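Local coordinates for protein potential RNA-dependent RNA polymerase (Human picobirnavirus, PDB 5I62) that probably catalyses RNA-templated RNA synthesis from ribonucleoside triphosphates, serving both transcription and replication of the viral double-stranded RNA genome, at residues 104-109 with 339-344; 113-118 with 277-282; 333-338 with 354-359; 99-104 with 381-386; 348-353 with 361-366. All blocks are in the same frame, centred on the assembly; numbering follows the deposited sequence.

Contact 1 of 5, residues 104-109 with 339-344; sequences VPFDTK and QHEAAI
Asp-107 is the N-cap of helix 108-116, and at this helix start the chain is held by Glu-341 of helix 327-345. The longer helix is the one that follows the motif B loop in polymerases of this family. Asp-107 N donates to Glu-341 OE2 at 2.9 Å, with a nearly straight N-H...O angle of 166°. The donor comes from the anti side of the carboxylate, 20° out of its plane. Glu-341 reaches it with CG anti to the backbone N (chi1 -179°) and the chain extended beyond. On the way, its CG packs against Asp-107 CB at 3.9 Å. The Asp-107 carboxylate turns to its own helix. OD1 accepts from Lys-109 N at 2.8 Å, and this capping donor lies well above the carboxylate plane. Ile-344, one turn further on, meets Lys-109. Ile-344 CG2 presses on Lys-109 CE at 3.4 Å, which is tight for two carbons, while Ile-344 CD1 lies 3.8 Å from Lys-109 O. Glu-341 OE1 has a separate partner, His-380 NE2, and the His-380 ring also stacks with Phe-106. Both oxygens of the buried Glu-341 are therefore engaged. A carboxylate gripped this way by a backbone N-H and a histidine is probably ionised, and it would fix both the helix start and the residues leading into it.

Contact 2 of 5, residues 113-118 with 277-282; sequences AAKSEW and AKELLA
Leu-280 meets both Lys-115 and Trp-118 through its CD2 methyl. That methyl is 3.9 Å from Trp-118 CZ2 and sits at the edge of the indole, near the ring plane. It is also 3.9 Å from Lys-115 CG, and Ala-114 CB adds a looser contact at 4.2 Å. The second element is a salt bridge. Lys-115 NZ donates to Glu-279 OE2 at 3.0 Å, using the anti lone pair of the carboxylate, and the two side chains cross at about a right angle. The lysine chain, extended beyond CG, reaches across to helix 271-284. A water accepts weakly from Lys-115 NZ and donates to Glu-279 O at 2.8 Å.

The indole is positioned from its own side. Trp-118 CG stands between the backbone N and the carbonyl carbon (chi1 52°). One ring face lies over Ala-114 O and Lys-115 CA, both toward the rim. Trp-118 NE1 is bonded to Asp-283 OD2, one turn beyond Leu-280. Trp-118 also touches Leu-333, and Ala-114 touches Val-337, both on helix 327-345. The contact thus joins the C-terminal part of helix 108-116 and Trp-118 to helix 271-284, with an apolar centre and a charged margin. Helix 271-284, which comes after the motif A strand 257-261, belongs to the palm of the right-hand polymerase fold.

Contact 3 of 5, residues 333-338 with 354-359; sequences LVHRVL and SQCLGD
Arg-336 and His-335 of helix 327-345 meet strand 355-357, the first strand of the motif C hairpin in the polymerase palm. Gly-358 and Asp-359 open the Gly-Asp-Asp signature of that hairpin. The axes of the helix segment and of strand 355-357 run roughly antiparallel and come within 7.8 Å of each other.

Arg-336 starts with CB 4.0 Å from Cys-356 SG. CG is anti to the backbone N, and the chain then bends at chi2, which places CD. NE forms a salt bridge with Glu-117 OE1. At the tip, NH1 donates to Ser-354 O at 2.9 Å. It stands above the plane of that carbonyl, and the bond is bent to 147°. NH1 also bonds Gln-339 OE1, and NH2 bonds Pro-352 O. The guanidinium is thus tied on several sides, to the loop before the strand as well as to its own helix.

His-335 turns one ring face to Cys-356. Cys-356 CB sits almost over the ring centre, 3.5 Å from the centroid and 8° off the normal, a CH-pi contact. The SG of Cys-356 is placed obliquely to the same ring, 4.3 Å from the centroid. Phe-262 meets His-335 edge-to-face. The edge of the imidazole is used for a hydrogen bond, which fixes the ring rotation next to the Gly-Asp-Asp turn. In it, His-335 ND1 donates to Gly-358 O at 2.7 Å, nearly straight at 173°, with the oxygen almost in the ring plane.

Contact 4 of 5, residues 99-104 with 381-386; sequences ISKDQV and GLDMNL
The amide of Gln-103, whose CB packs on Gly-381, is bound at its edge by two carbonyls of its own loop. NE2 donates to Lys-101 O at 2.9 Å in a nearly straight bond, and to Ile-99 O at 2.8 Å in a more bent one. Both oxygens lie close to the amide plane. The two bonds differ at the acceptor. The donor is in the plane of the Lys-101 carbonyl but well above that of Ile-99. Gln-103 OE1 bonds Thr-272 OG1, so both ends of the amide are satisfied and its rotation is fixed. With CG between the backbone N and the carbonyl carbon (chi1 49°), the chain starts back over its own loop, where NE2 finds its two carbonyls.

This folded loop presses its backbone on Gly-381. Asp-102 O lies 3.2 Å from Gly-381 CA, and Gln-103 CB is 3.9 Å from Gly-381 N. Asp-102 O is also near Gly-381 N, but the angle is too poor for a hydrogen bond. Gly-381 has a left-handed backbone (phi 85°, psi 20°), a conformation that favours glycine, and the close backbone fit depends on a residue with no side chain.

Further along, Lys-101 NZ is 4.4 Å from Asp-383 OD2. That is beyond a salt bridge, though the opposite charges may still attract weakly. The firmer partner of Lys-101 is His-268 NE2. The contact lies at the surface. It sets the loop before helix 108-116 against the link between helix 370-378 and strand 390-392, the edge of the four-stranded polymerase palm sheet.

Contact 5 of 5, residues 348-353 with 361-366; sequences TTLNPN and GVLTYP
Asn-351 and Thr-364 join the loop between helix 327-345 and the motif C hairpin to the second strand of that hairpin, 360-363, and the residues after it, in the polymerase palm. The polar link is from backbone to backbone. Asn-351 N donates to Thr-364 O at 3.2 Å, and the donor lies in the carbonyl plane. Within the loop, Asn-351 OD1 accepts from Asn-353 N at 2.9 Å, an Asx turn just ahead of the first hairpin strand. Asn-351 ND2 bonds Thr-250 OG1, so the side-chain amide is held at both ends. Thr-364 OG1 turns to a different partner, Val-256 O. Its methyl is left to face the asparagine, with Thr-364 CG2 3.7 Å from Asn-351 CB.

The apolar contacts gather on Leu-350. The side chain of Leu-350 sets out away from residues 361-366. CG is anti to the backbone N (chi1 -179°), and the turn at chi2 (66°) brings Leu-350 CD1 back to Leu-363 CD1 at 4.0 Å. The two side chains cross at about a right angle. The same CD1 lies at the edge of the Tyr-365 ring, near its plane, in a loose contact with CD2.

A third group is van der Waals contact near the helix end. The methyl of Thr-348 approaches Tyr-365 obliquely, with CG2 3.5 Å from CD1. Thr-349 O rests on Tyr-365 CB at 3.5 Å. Beside them, the hydroxyl oxygen OG1 of Thr-348 sits 3.3 Å from Pro-366 CG.

Helix 327-345 ties contacts 1 and 3 together, and contacts 1 and 2 share helix 108-116. Contacts 3 and 5 use neighbouring strands of the palm sheet, where Gln-355 N meets Val-362 O at 2.8 Å. Contacts 2 and 3 are buried, contacts 1 and 5 partly so, and contact 4 is at the surface. The chemistry differs accordingly. Contact 2 has a leucine-tryptophan centre with a salt bridge at its margin, and contact 3 has a histidine and an arginine that donate to backbone carbonyls. Contacts 1 and 5 each have one hydrogen bond between their segments. Contact 4 relies on close backbone fit and distant charges. Contacts 3 and 4 touch through Leu-338 and Leu-382.

Contact 1 of 5, residues 104-109 with 339-344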
# COMPACT_ATOMS: atom_id res chain seq x y z
N VAL A 104 6.27 -8.66 -23.58
CA VAL A 104 6.85 -7.91 -24.69
C VAL A 104 7.48 -6.61 -24.19
O VAL A 104 7.10 -6.10 -23.13
CB VAL A 104 5.81 -7.62 -25.80
CG1 VAL A 104 5.09 -8.91 -26.21
CG2 VAL A 104 4.83 -6.56 -25.34
N PRO A 105 8.45 -6.06 -24.91
CA PRO A 105 9.10 -4.81 -24.48
C PRO A 105 8.11 -3.65 -24.48
O PRO A 105 7.08 -3.68 -25.16
CB PRO A 105 10.20 -4.59 -25.52
CG PRO A 105 10.50 -5.98 -26.06
CD PRO A 105 9.17 -6.71 -26.03
N PHE A 106 8.45 -2.62 -23.71
CA PHE A 106 7.65 -1.41 -23.64
C PHE A 106 7.95 -0.51 -24.84
O PHE A 106 9.07 -0.47 -25.34
CB PHE A 106 7.94 -0.63 -22.36
CG PHE A 106 7.27 -1.18 -21.13
CD1 PHE A 106 7.57 -2.45 -20.64
CD2 PHE A 106 6.38 -0.39 -20.42
CE1 PHE A 106 6.96 -2.93 -19.47
CE2 PHE A 106 5.78 -0.85 -19.26
CZ PHE A 106 6.07 -2.12 -18.78
N ASP A 107 6.93 0.24 -25.28
CA ASP A 107 7.14 1.24 -26.34
C ASP A 107 8.10 2.32 -25.86
O ASP A 107 7.87 2.97 -24.85
CB ASP A 107 5.81 1.87 -26.75
CG ASP A 107 5.91 2.65 -28.06
OD1 ASP A 107 7.01 3.16 -28.39
OD2 ASP A 107 4.91 2.73 -28.79
N THR A 108 9.18 2.51 -26.63
CA THR A 108 10.15 3.56 -26.33
C THR A 108 9.50 4.95 -26.25
O THR A 108 9.93 5.80 -25.46
CB THR A 108 11.24 3.52 -27.41
OG1 THR A 108 12.05 2.35 -27.19
CG2 THR A 108 12.11 4.75 -27.37
N LYS A 109 8.46 5.19 -27.07
CA LYS A 109 7.79 6.49 -27.05
C LYS A 109 7.07 6.72 -25.73
O LYS A 109 7.01 7.86 -25.24
CB LYS A 109 6.80 6.60 -28.21
CG LYS A 109 7.43 6.42 -29.60
CD LYS A 109 6.53 6.98 -30.72
CE LYS A 109 5.15 6.31 -30.75
NZ LYS A 109 4.23 6.90 -31.80
N GLN A 339 0.29 3.71 -18.79
CA GLN A 339 -0.81 4.59 -19.17
C GLN A 339 -0.47 5.35 -20.44
O GLN A 339 -1.29 5.46 -21.35
CB GLN A 339 -1.13 5.55 -18.01
CG GLN A 339 -1.62 4.84 -16.72
CD GLN A 339 -2.14 5.82 -15.68
OE1 GLN A 339 -1.64 6.92 -15.55
NE2 GLN A 339 -3.19 5.42 -14.97
N HIS A 340 0.75 5.90 -20.51
CA HIS A 340 1.16 6.59 -21.73
C HIS A 340 1.13 5.66 -22.93
O HIS A 340 0.68 6.03 -24.02
CB HIS A 340 2.56 7.17 -21.57
CG HIS A 340 2.60 8.46 -20.82
ND1 HIS A 340 1.99 9.61 -21.29
CD2 HIS A 340 3.15 8.79 -19.63
CE1 HIS A 340 2.18 10.59 -20.42
NE2 HIS A 340 2.88 10.12 -19.40
N GLU A 341 1.61 4.42 -22.73
CA GLU A 341 1.71 3.47 -23.83
C GLU A 341 0.34 3.10 -24.37
O GLU A 341 0.16 2.94 -25.58
CB GLU A 341 2.47 2.22 -23.39
CG GLU A 341 2.64 1.19 -24.50
CD GLU A 341 3.18 -0.12 -23.97
OE1 GLU A 341 2.52 -0.74 -23.09
OE2 GLU A 341 4.28 -0.52 -24.40
N ALA A 342 -0.65 2.95 -23.48
CA ALA A 342 -2.00 2.66 -23.96
C ALA A 342 -2.50 3.77 -24.90
O ALA A 342 -3.06 3.49 -25.96
CB ALA A 342 -2.95 2.49 -22.77
N ALA A 343 -2.32 5.03 -24.51
CA ALA A 343 -2.76 6.14 -25.34
C ALA A 343 -2.00 6.17 -26.66
O ALA A 343 -2.58 6.28 -27.74
CB ALA A 343 -2.60 7.47 -24.59
N ILE A 344 -0.67 6.08 -26.57
CA ILE A 344 0.20 6.15 -27.73
C ILE A 344 -0.08 5.00 -28.68
O ILE A 344 -0.09 5.17 -29.91
CB ILE A 344 1.67 6.18 -27.27
CG1 ILE A 344 1.99 7.49 -26.56
CG2 ILE A 344 2.61 5.93 -28.45
CD1 ILE A 344 3.30 7.46 -25.76

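Contact 2 of 5, residues 113-118 with 277-282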
# COMPACT_ATOMS: atom_id res chain seq x y z
N ALA A 113 7.63 9.70 -23.06
CA ALA A 113 6.52 10.50 -22.54
C ALA A 113 6.58 10.59 -21.02
O ALA A 113 6.40 11.67 -20.44
CB ALA A 113 5.19 9.90 -23.00
N ALA A 114 6.88 9.48 -20.35
CA ALA A 114 6.97 9.51 -18.89
C ALA A 114 8.09 10.43 -18.42
O ALA A 114 7.91 11.23 -17.49
CB ALA A 114 7.15 8.10 -18.35
N LYS A 115 9.26 10.33 -19.07
CA LYS A 115 10.39 11.19 -18.72
C LYS A 115 10.06 12.66 -18.92
O LYS A 115 10.52 13.52 -18.16
CB LYS A 115 11.62 10.82 -19.56
CG LYS A 115 12.23 9.44 -19.27
CD LYS A 115 13.48 9.22 -20.13
CE LYS A 115 13.95 7.76 -20.07
NZ LYS A 115 15.16 7.47 -20.91
N SER A 116 9.28 12.96 -19.96
CA SER A 116 8.97 14.35 -20.27
C SER A 116 8.18 15.02 -19.16
O SER A 116 8.27 16.24 -19.00
CB SER A 116 8.20 14.43 -21.58
OG SER A 116 9.02 13.98 -22.63
N GLU A 117 7.41 14.25 -18.39
CA GLU A 117 6.65 14.87 -17.31
C GLU A 117 7.53 15.48 -16.23
O GLU A 117 7.06 16.33 -15.48
CB GLU A 117 5.68 13.88 -16.67
CG GLU A 117 4.63 13.35 -17.61
CD GLU A 117 3.55 12.57 -16.87
OE1 GLU A 117 3.58 11.32 -16.94
OE2 GLU A 117 2.70 13.21 -16.21
N TRP A 118 8.80 15.07 -16.13
CA TRP A 118 9.70 15.68 -15.16
C TRP A 118 10.87 16.42 -15.81
O TRP A 118 11.93 16.56 -15.20
CB TRP A 118 10.17 14.65 -14.13
CG TRP A 118 10.76 13.36 -14.63
CD1 TRP A 118 11.98 13.19 -15.24
CD2 TRP A 118 10.18 12.06 -14.52
NE1 TRP A 118 12.18 11.85 -15.53
CE2 TRP A 118 11.10 11.14 -15.09
CE3 TRP A 118 8.97 11.58 -14.00
CZ2 TRP A 118 10.84 9.77 -15.15
CZ3 TRP A 118 8.73 10.22 -14.05
CH2 TRP A 118 9.65 9.33 -14.63
N ALA A 277 11.62 0.56 -14.91
CA ALA A 277 11.90 1.30 -13.67
C ALA A 277 13.35 1.75 -13.63
O ALA A 277 13.64 2.90 -13.26
CB ALA A 277 11.58 0.44 -12.44
N LYS A 278 14.28 0.87 -14.01
CA LYS A 278 15.68 1.24 -13.93
C LYS A 278 16.01 2.37 -14.89
O LYS A 278 16.84 3.23 -14.58
CB LYS A 278 16.56 0.03 -14.23
CG LYS A 278 18.04 0.28 -14.00
CD LYS A 278 18.84 -0.99 -14.29
CE LYS A 278 20.33 -0.72 -14.19
NZ LYS A 278 21.11 -1.95 -14.51
N GLU A 279 15.39 2.37 -16.07
CA GLU A 279 15.64 3.42 -17.04
C GLU A 279 15.11 4.77 -16.56
O GLU A 279 15.76 5.80 -16.73
CB GLU A 279 15.02 3.05 -18.40
CG GLU A 279 15.43 4.04 -19.48
CD GLU A 279 14.95 3.66 -20.88
OE1 GLU A 279 14.62 2.48 -21.11
OE2 GLU A 279 14.92 4.56 -21.75
N LEU A 280 13.90 4.78 -15.99
CA LEU A 280 13.35 6.02 -15.46
C LEU A 280 14.20 6.56 -14.32
O LEU A 280 14.45 7.77 -14.22
CB LEU A 280 11.92 5.80 -14.99
CG LEU A 280 10.95 5.36 -16.09
CD1 LEU A 280 9.59 5.03 -15.47
CD2 LEU A 280 10.82 6.45 -17.14
N LEU A 281 14.62 5.67 -13.41
CA LEU A 281 15.47 6.09 -12.30
C LEU A 281 16.81 6.63 -12.80
O LEU A 281 17.32 7.62 -12.27
CB LEU A 281 15.70 4.91 -11.34
CG LEU A 281 14.45 4.54 -10.55
CD1 LEU A 281 14.74 3.31 -9.70
CD2 LEU A 281 14.07 5.72 -9.69
N ALA A 282 17.38 5.99 -13.82
CA ALA A 282 18.65 6.48 -14.35
C ALA A 282 18.49 7.87 -14.95
O ALA A 282 19.40 8.71 -14.87
CB ALA A 282 19.21 5.50 -15.38
O HOH W 1 17.56 6.68 -18.71

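Contact 3 of 5, residues 333-338 with 354-359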
# COMPACT_ATOMS: atom_id res chain seq x y z
N LEU A 333 6.11 4.52 -11.11
CA LEU A 333 6.81 5.03 -12.29
C LEU A 333 6.48 4.20 -13.52
O LEU A 333 6.18 4.74 -14.59
CB LEU A 333 8.31 5.03 -12.03
CG LEU A 333 8.90 6.03 -11.04
CD1 LEU A 333 10.39 5.73 -10.90
CD2 LEU A 333 8.68 7.45 -11.53
N VAL A 334 6.53 2.87 -13.39
CA VAL A 334 6.28 2.00 -14.53
C VAL A 334 4.80 2.02 -14.90
O VAL A 334 4.44 1.98 -16.09
CB VAL A 334 6.78 0.57 -14.25
CG1 VAL A 334 6.33 -0.39 -15.38
CG2 VAL A 334 8.29 0.56 -14.12
N HIS A 335 3.91 2.07 -13.91
CA HIS A 335 2.48 2.18 -14.19
C HIS A 335 2.18 3.42 -15.03
O HIS A 335 1.34 3.37 -15.96
CB HIS A 335 1.72 2.22 -12.86
CG HIS A 335 0.25 1.96 -12.96
ND1 HIS A 335 -0.49 1.52 -11.89
CD2 HIS A 335 -0.62 2.12 -13.99
CE1 HIS A 335 -1.76 1.39 -12.26
NE2 HIS A 335 -1.86 1.75 -13.53
N ARG A 336 2.87 4.53 -14.77
CA ARG A 336 2.65 5.73 -15.56
C ARG A 336 3.07 5.51 -17.01
O ARG A 336 2.38 5.95 -17.93
CB ARG A 336 3.38 6.92 -14.95
CG ARG A 336 3.14 8.26 -15.70
CD ARG A 336 1.65 8.62 -15.76
NE ARG A 336 1.45 10.07 -15.90
CZ ARG A 336 0.29 10.69 -15.69
NH1 ARG A 336 -0.78 9.99 -15.33
NH2 ARG A 336 0.22 12.00 -15.82
N VAL A 337 4.18 4.78 -17.24
CA VAL A 337 4.56 4.39 -18.60
C VAL A 337 3.46 3.58 -19.27
O VAL A 337 3.15 3.78 -20.45
CB VAL A 337 5.90 3.63 -18.59
CG1 VAL A 337 6.26 3.17 -20.01
CG2 VAL A 337 7.01 4.51 -18.01
N LEU A 338 2.89 2.62 -18.54
CA LEU A 338 1.80 1.81 -19.07
C LEU A 338 0.64 2.68 -19.56
O LEU A 338 0.05 2.43 -20.62
CB LEU A 338 1.31 0.82 -18.01
CG LEU A 338 2.17 -0.38 -17.64
CD1 LEU A 338 1.54 -1.13 -16.46
CD2 LEU A 338 2.34 -1.32 -18.84
N SER A 354 -4.89 11.91 -15.60
CA SER A 354 -4.93 10.52 -15.18
C SER A 354 -3.96 10.32 -14.01
O SER A 354 -3.00 11.08 -13.84
CB SER A 354 -4.56 9.58 -16.34
OG SER A 354 -5.41 9.82 -17.46
N GLN A 355 -4.21 9.30 -13.20
CA GLN A 355 -3.43 9.07 -11.99
C GLN A 355 -3.14 7.59 -11.81
O GLN A 355 -3.91 6.73 -12.26
CB GLN A 355 -4.17 9.56 -10.72
CG GLN A 355 -4.48 11.02 -10.67
CD GLN A 355 -5.12 11.40 -9.36
OE1 GLN A 355 -6.29 11.79 -9.31
NE2 GLN A 355 -4.37 11.25 -8.28
N CYS A 356 -2.04 7.29 -11.12
CA CYS A 356 -1.78 5.92 -10.70
C CYS A 356 -0.96 5.91 -9.42
O CYS A 356 -0.22 6.85 -9.12
CB CYS A 356 -1.07 5.10 -11.79
SG CYS A 356 0.42 5.85 -12.46
N LEU A 357 -1.09 4.82 -8.69
CA LEU A 357 -0.34 4.63 -7.45
C LEU A 357 -0.22 3.13 -7.25
O LEU A 357 -1.24 2.45 -7.09
CB LEU A 357 -1.04 5.28 -6.26
CG LEU A 357 -0.36 4.96 -4.93
CD1 LEU A 357 0.91 5.79 -4.78
CD2 LEU A 357 -1.30 5.18 -3.76
N GLY A 358 1.01 2.62 -7.30
CA GLY A 358 1.18 1.18 -7.19
C GLY A 358 0.37 0.47 -8.25
O GLY A 358 0.48 0.78 -9.44
N ASP A 359 -0.50 -0.45 -7.82
CA ASP A 359 -1.33 -1.21 -8.74
C ASP A 359 -2.68 -0.55 -9.03
O ASP A 359 -3.52 -1.18 -9.67
CB ASP A 359 -1.54 -2.64 -8.22
CG ASP A 359 -2.46 -2.72 -6.99
OD1 ASP A 359 -2.74 -1.68 -6.36
OD2 ASP A 359 -2.89 -3.84 -6.65

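Contact 4 of 5, residues 99-104 with 381-386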
# COMPACT_ATOMS: atom_id res chain seq x y z
N ILE A 99 6.63 -14.12 -12.78
CA ILE A 99 7.44 -13.20 -13.57
C ILE A 99 7.90 -13.80 -14.89
O ILE A 99 8.64 -13.14 -15.63
CB ILE A 99 8.68 -12.72 -12.80
CG1 ILE A 99 9.54 -13.93 -12.40
CG2 ILE A 99 8.24 -11.87 -11.61
CD1 ILE A 99 10.87 -13.57 -11.84
N SER A 100 7.50 -15.03 -15.20
CA SER A 100 7.95 -15.67 -16.43
C SER A 100 6.82 -15.82 -17.46
O SER A 100 6.96 -16.58 -18.42
CB SER A 100 8.61 -17.01 -16.11
OG SER A 100 7.68 -17.91 -15.57
N LYS A 101 5.71 -15.11 -17.28
CA LYS A 101 4.69 -15.05 -18.31
C LYS A 101 5.23 -14.34 -19.55
O LYS A 101 6.22 -13.61 -19.48
CB LYS A 101 3.44 -14.35 -17.77
CG LYS A 101 2.76 -15.16 -16.68
CD LYS A 101 1.48 -14.55 -16.13
CE LYS A 101 0.91 -15.49 -15.03
NZ LYS A 101 -0.40 -15.09 -14.44
N ASP A 102 4.60 -14.60 -20.70
CA ASP A 102 4.98 -13.92 -21.94
C ASP A 102 4.97 -12.41 -21.70
O ASP A 102 4.02 -11.86 -21.15
CB ASP A 102 4.01 -14.27 -23.07
CG ASP A 102 3.95 -15.76 -23.36
OD1 ASP A 102 4.97 -16.47 -23.14
OD2 ASP A 102 2.89 -16.24 -23.81
N GLN A 103 6.05 -11.74 -22.11
CA GLN A 103 6.20 -10.32 -21.82
C GLN A 103 6.93 -9.63 -22.96
O GLN A 103 8.07 -9.97 -23.28
CB GLN A 103 6.93 -10.11 -20.48
CG GLN A 103 8.19 -10.93 -20.35
CD GLN A 103 8.73 -10.99 -18.93
OE1 GLN A 103 9.65 -10.24 -18.57
NE2 GLN A 103 8.18 -11.92 -18.13
N VAL A 104 6.27 -8.66 -23.58
CA VAL A 104 6.85 -7.91 -24.69
C VAL A 104 7.48 -6.61 -24.19
O VAL A 104 7.10 -6.10 -23.13
CB VAL A 104 5.81 -7.62 -25.80
CG1 VAL A 104 5.09 -8.91 -26.21
CG2 VAL A 104 4.83 -6.56 -25.34
N GLY A 381 3.22 -9.12 -19.61
CA GLY A 381 3.25 -10.16 -18.60
C GLY A 381 2.46 -9.83 -17.35
O GLY A 381 2.71 -10.45 -16.31
N LEU A 382 1.52 -8.89 -17.43
CA LEU A 382 0.71 -8.50 -16.28
C LEU A 382 -0.67 -9.14 -16.37
O LEU A 382 -1.19 -9.40 -17.45
CB LEU A 382 0.60 -6.98 -16.20
CG LEU A 382 1.99 -6.33 -16.20
CD1 LEU A 382 1.88 -4.82 -16.43
CD2 LEU A 382 2.71 -6.67 -14.86
N ASP A 383 -1.25 -9.40 -15.21
CA ASP A 383 -2.51 -10.11 -15.10
C ASP A 383 -3.61 -9.14 -14.70
O ASP A 383 -3.44 -8.36 -13.76
CB ASP A 383 -2.41 -11.25 -14.09
CG ASP A 383 -3.52 -12.26 -14.23
OD1 ASP A 383 -3.96 -12.52 -15.38
OD2 ASP A 383 -3.95 -12.82 -13.20
N MET A 384 -4.72 -9.18 -15.44
CA MET A 384 -5.88 -8.34 -15.21
C MET A 384 -7.12 -9.15 -15.59
O MET A 384 -7.11 -9.90 -16.56
CB MET A 384 -5.84 -7.04 -16.04
CG MET A 384 -4.54 -6.23 -15.96
SD MET A 384 -4.51 -4.82 -17.10
CE MET A 384 -5.60 -3.65 -16.29
N ASN A 385 -8.17 -9.01 -14.80
CA ASN A 385 -9.46 -9.66 -15.00
C ASN A 385 -10.38 -8.55 -15.52
O ASN A 385 -10.66 -7.58 -14.81
CB ASN A 385 -9.89 -10.30 -13.68
CG ASN A 385 -11.32 -10.78 -13.62
OD1 ASN A 385 -12.06 -10.77 -14.60
ND2 ASN A 385 -11.73 -11.19 -12.42
N LEU A 386 -10.76 -8.65 -16.79
CA LEU A 386 -11.58 -7.61 -17.40
C LEU A 386 -12.79 -7.27 -16.53
O LEU A 386 -13.24 -6.12 -16.48
CB LEU A 386 -12.03 -8.06 -18.79
CG LEU A 386 -12.83 -7.01 -19.56
CD1 LEU A 386 -12.13 -5.66 -19.55
CD2 LEU A 386 -13.09 -7.47 -20.98

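Contact 5 of 5, residues 348-353 with 361-366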
# COMPACT_ATOMS: atom_id res chain seq x y z
N THR A 348 -2.97 8.53 -29.81
CA THR A 348 -3.38 9.74 -29.13
C THR A 348 -2.46 9.95 -27.92
O THR A 348 -1.39 9.35 -27.82
CB THR A 348 -4.88 9.70 -28.79
OG1 THR A 348 -5.29 10.97 -28.27
CG2 THR A 348 -5.18 8.61 -27.74
N THR A 349 -2.89 10.81 -27.01
CA THR A 349 -2.09 11.29 -25.89
C THR A 349 -2.83 11.05 -24.59
O THR A 349 -4.04 11.27 -24.50
CB THR A 349 -1.77 12.78 -26.06
OG1 THR A 349 -1.01 12.97 -27.25
CG2 THR A 349 -0.98 13.32 -24.88
N LEU A 350 -2.11 10.57 -23.57
CA LEU A 350 -2.70 10.37 -22.26
C LEU A 350 -3.16 11.70 -21.69
O LEU A 350 -2.43 12.69 -21.73
CB LEU A 350 -1.68 9.72 -21.30
CG LEU A 350 -2.20 9.44 -19.89
CD1 LEU A 350 -3.31 8.35 -19.97
CD2 LEU A 350 -1.05 9.04 -18.93
N ASN A 351 -4.39 11.75 -21.18
CA ASN A 351 -4.79 12.93 -20.42
C ASN A 351 -3.92 12.98 -19.17
O ASN A 351 -3.96 12.04 -18.37
CB ASN A 351 -6.26 12.83 -20.05
CG ASN A 351 -6.79 14.08 -19.36
OD1 ASN A 351 -6.15 14.63 -18.45
ND2 ASN A 351 -7.96 14.54 -19.80
N PRO A 352 -3.11 14.02 -18.98
CA PRO A 352 -2.12 14.01 -17.88
C PRO A 352 -2.75 14.08 -16.50
O PRO A 352 -2.05 13.84 -15.50
CB PRO A 352 -1.26 15.25 -18.16
CG PRO A 352 -2.21 16.19 -18.90
CD PRO A 352 -3.05 15.27 -19.77
N ASN A 353 -4.05 14.38 -16.40
CA ASN A 353 -4.74 14.32 -15.12
C ASN A 353 -5.15 12.90 -14.74
O ASN A 353 -5.72 12.71 -13.65
CB ASN A 353 -5.94 15.24 -15.14
CG ASN A 353 -5.55 16.68 -15.44
OD1 ASN A 353 -4.84 17.30 -14.66
ND2 ASN A 353 -6.01 17.21 -16.57
N GLY A 361 -5.04 2.56 -10.64
CA GLY A 361 -4.99 3.57 -11.69
C GLY A 361 -6.36 4.06 -12.11
O GLY A 361 -7.37 3.35 -11.99
N VAL A 362 -6.39 5.29 -12.62
CA VAL A 362 -7.60 5.84 -13.22
C VAL A 362 -7.14 6.74 -14.35
O VAL A 362 -6.20 7.52 -14.18
CB VAL A 362 -8.47 6.58 -12.17
CG1 VAL A 362 -7.71 7.72 -11.50
CG2 VAL A 362 -9.73 7.09 -12.79
N LEU A 363 -7.73 6.58 -15.53
CA LEU A 363 -7.16 7.25 -16.70
C LEU A 363 -8.21 7.49 -17.77
O LEU A 363 -9.26 6.85 -17.81
CB LEU A 363 -5.98 6.45 -17.28
CG LEU A 363 -6.31 5.22 -18.15
CD1 LEU A 363 -5.10 4.85 -19.02
CD2 LEU A 363 -6.68 4.03 -17.28
N THR A 364 -7.89 8.41 -18.67
CA THR A 364 -8.71 8.61 -19.85
C THR A 364 -7.83 9.11 -20.98
O THR A 364 -6.78 9.71 -20.76
CB THR A 364 -9.88 9.57 -19.57
OG1 THR A 364 -10.81 9.56 -20.66
CG2 THR A 364 -9.37 10.99 -19.36
N TYR A 365 -8.24 8.79 -22.21
CA TYR A 365 -7.68 9.37 -23.42
C TYR A 365 -8.69 9.17 -24.54
O TYR A 365 -9.62 8.38 -24.40
CB TYR A 365 -6.31 8.73 -23.76
CG TYR A 365 -6.34 7.24 -24.01
CD1 TYR A 365 -6.77 6.70 -25.23
CD2 TYR A 365 -5.89 6.35 -23.04
CE1 TYR A 365 -6.78 5.33 -25.45
CE2 TYR A 365 -5.89 4.98 -23.24
CZ TYR A 365 -6.34 4.47 -24.45
OH TYR A 365 -6.34 3.11 -24.65
N PRO A 366 -8.55 9.89 -25.65
CA PRO A 366 -9.56 9.79 -26.73
C PRO A 366 -9.78 8.37 -27.23
O PRO A 366 -8.83 7.72 -27.68
CB PRO A 366 -8.98 10.68 -27.83
CG PRO A 366 -8.28 11.76 -27.04
CD PRO A 366 -7.64 11.03 -25.87